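Local atomic coordinates of lipase (Pelosinus fermentans, PDB entry 5AH0), a protein that acts as a zinc-containing lipase of the alpha/beta-hydrolase clan and hydrolyses the synthetic polyester poly(butylene adipate-co-terephthalate). Residues D332-Y337 with G344-M349. Residues are numbered along the deposited sequence; the frame is centred on the assembly and turned at random.
Sequences DKIVNY and GKWNSM
Asp332 meets the indole of Trp346 at its nitrogen: NE1 donates to OD2 over 2.9 Å, the acceptor lying close to the ring plane while the N-H reaches the oxygen from above the carboxylate plane. OD1 accepts from Ala253 N, and the two bonds together hold the carboxylate in its rotation. The indole also meets the rings of Tyr259, planes at about 45°, and His163, edge-to-face. An alanine in place of Trp346 would probably leave Asp332 OD2 without its indole donor and open a gap beside those two rings. The Lys333 carbonyl takes the N-H of Trp346 (N to O 2.9 Å), and the two lysine chains touch, Lys333 CD to Lys345 CE 3.8 Å. Ile334 sets CG1 against CB of Trp346. Here strand 334-336 runs parallel to strand 346-348, which pairs in turn with strand 258-265, extending the parallel sheet characteristic of alpha/beta hydrolases. Val335 bonds through both its N-H and its carbonyl, to Trp346 O and Ser348 N; its CG2 packs on CE of Lys345 at 3.6 Å. Tyr337 gives a longer bond from N to Ser348 O (3.2 Å). With CG anti to the backbone N (chi1 175°), its ring lies alongside Met349, whose doubly bent chain brings SD obliquely to 4.0 Å from the ring centroid, a Met-aromatic contact. The Asn347 amide, ND2 donating to Tyr259 O and OD1 accepting from Gln342 N, rests OD1 against the ring edge near CD1.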
loop_
_atom_site.group_PDB
_atom_site.type_symbol
_atom_site.label_atom_id
_atom_site.label_comp_id
_atom_site.label_asym_id
_atom_site.label_seq_id
_atom_site.Cartn_x
_atom_site.Cartn_y
_atom_site.Cartn_z
ATOM N N ASP A 332 -13.314 8.276 -11.780
ATOM C CA ASP A 332 -13.868 7.897 -10.486
ATOM C C ASP A 332 -14.633 9.053 -9.854
ATOM O O ASP A 332 -14.155 10.181 -9.834
ATOM C CB ASP A 332 -12.751 7.437 -9.539
ATOM C CG ASP A 332 -12.262 6.026 -9.841
ATOM O OD1 ASP A 332 -12.642 5.486 -10.905
ATOM O OD2 ASP A 332 -11.497 5.461 -9.017
ATOM N N LYS A 333 -15.818 8.773 -9.324
ATOM C CA LYS A 333 -16.583 9.812 -8.643
ATOM C C LYS A 333 -16.151 9.920 -7.186
ATOM O O LYS A 333 -16.108 8.929 -6.462
ATOM C CB LYS A 333 -18.094 9.553 -8.727
ATOM C CG LYS A 333 -18.701 9.775 -10.105
ATOM C CD LYS A 333 -20.202 9.523 -10.087
ATOM C CE LYS A 333 -20.828 9.785 -11.450
ATOM N NZ LYS A 333 -22.288 9.458 -11.487
ATOM N N ILE A 334 -15.814 11.127 -6.759
ATOM C CA ILE A 334 -15.417 11.323 -5.375
ATOM C C ILE A 334 -16.460 12.166 -4.669
ATOM O O ILE A 334 -16.842 13.228 -5.149
ATOM C CB ILE A 334 -14.036 11.975 -5.280
ATOM C CG1 ILE A 334 -13.022 11.104 -6.012
ATOM C CG2 ILE A 334 -13.622 12.158 -3.826
ATOM C CD1 ILE A 334 -11.651 11.685 -6.038
ATOM N N VAL A 335 -16.896 11.684 -3.515
ATOM C CA VAL A 335 -18.016 12.257 -2.780
ATOM C C VAL A 335 -17.660 12.530 -1.319
ATOM O O VAL A 335 -16.892 11.783 -0.714
ATOM C CB VAL A 335 -19.230 11.298 -2.855
ATOM C CG1 VAL A 335 -20.316 11.674 -1.865
ATOM C CG2 VAL A 335 -19.768 11.236 -4.280
ATOM N N ASN A 336 -18.191 13.613 -0.758
ATOM C CA ASN A 336 -18.109 13.833 0.682
ATOM C C ASN A 336 -19.030 12.880 1.452
ATOM O O ASN A 336 -20.232 12.811 1.178
ATOM C CB ASN A 336 -18.466 15.280 1.021
ATOM C CG ASN A 336 -17.307 16.229 0.837
ATOM O OD1 ASN A 336 -16.145 15.834 0.923
ATOM N ND2 ASN A 336 -17.616 17.499 0.604
ATOM N N TYR A 337 -18.467 12.150 2.415
ATOM C CA TYR A 337 -19.227 11.176 3.201
ATOM C C TYR A 337 -20.263 11.852 4.088
ATOM O O TYR A 337 -19.914 12.595 5.000
ATOM C CB TYR A 337 -18.289 10.320 4.050
ATOM C CG TYR A 337 -18.999 9.368 4.979
ATOM C CD1 TYR A 337 -19.740 8.312 4.480
ATOM C CD2 TYR A 337 -18.900 9.504 6.356
ATOM C CE1 TYR A 337 -20.388 7.430 5.324
ATOM C CE2 TYR A 337 -19.535 8.625 7.210
ATOM C CZ TYR A 337 -20.280 7.588 6.689
ATOM O OH TYR A 337 -20.927 6.702 7.527
ATOM N N GLY A 344 -20.013 2.282 -5.206
ATOM C CA GLY A 344 -19.509 2.658 -6.515
ATOM C C GLY A 344 -18.742 3.967 -6.566
ATOM O O GLY A 344 -18.129 4.283 -7.579
ATOM N N LYS A 345 -18.758 4.732 -5.478
ATOM C CA LYS A 345 -18.074 6.026 -5.457
ATOM C C LYS A 345 -17.134 6.116 -4.259
ATOM O O LYS A 345 -17.267 5.360 -3.300
ATOM C CB LYS A 345 -19.090 7.171 -5.414
ATOM C CG LYS A 345 -20.176 7.064 -6.450
ATOM C CD LYS A 345 -21.461 7.769 -6.027
ATOM C CE LYS A 345 -21.565 9.185 -6.578
ATOM N NZ LYS A 345 -22.973 9.698 -6.476
ATOM N N TRP A 346 -16.185 7.043 -4.313
ATOM C CA TRP A 346 -15.271 7.252 -3.197
ATOM C C TRP A 346 -15.931 8.098 -2.113
ATOM O O TRP A 346 -16.261 9.264 -2.333
ATOM C CB TRP A 346 -13.975 7.921 -3.670
ATOM C CG TRP A 346 -13.092 7.025 -4.480
ATOM C CD1 TRP A 346 -13.129 6.829 -5.836
ATOM C CD2 TRP A 346 -12.036 6.196 -3.984
ATOM N NE1 TRP A 346 -12.161 5.926 -6.210
ATOM C CE2 TRP A 346 -11.480 5.518 -5.092
ATOM C CE3 TRP A 346 -11.513 5.951 -2.710
ATOM C CZ2 TRP A 346 -10.425 4.619 -4.959
ATOM C CZ3 TRP A 346 -10.470 5.063 -2.582
ATOM C CH2 TRP A 346 -9.934 4.406 -3.697
ATOM N N ASN A 347 -16.131 7.503 -0.943
ATOM C CA ASN A 347 -16.652 8.239 0.197
ATOM C C ASN A 347 -15.504 8.890 0.966
ATOM O O ASN A 347 -14.878 8.253 1.827
ATOM C CB ASN A 347 -17.459 7.315 1.114
ATOM C CG ASN A 347 -18.716 6.752 0.445
ATOM O OD1 ASN A 347 -19.835 7.125 0.796
ATOM N ND2 ASN A 347 -18.533 5.844 -0.509
ATOM N N SER A 348 -15.215 10.150 0.635
ATOM C CA SER A 348 -14.097 10.888 1.232
ATOM C C SER A 348 -14.401 11.330 2.661
ATOM O O SER A 348 -15.296 12.153 2.903
ATOM C CB SER A 348 -13.736 12.105 0.388
ATOM O OG SER A 348 -12.706 12.856 1.012
ATOM N N MET A 349 -13.658 10.771 3.606
ATOM C CA MET A 349 -13.910 11.012 5.016
ATOM C C MET A 349 -13.341 12.351 5.443
ATOM O O MET A 349 -12.493 12.903 4.749
ATOM C CB MET A 349 -13.325 9.876 5.851
ATOM C CG MET A 349 -13.857 8.517 5.445
ATOM S SD MET A 349 -15.632 8.371 5.743
ATOM C CE MET A 349 -15.671 8.528 7.527
#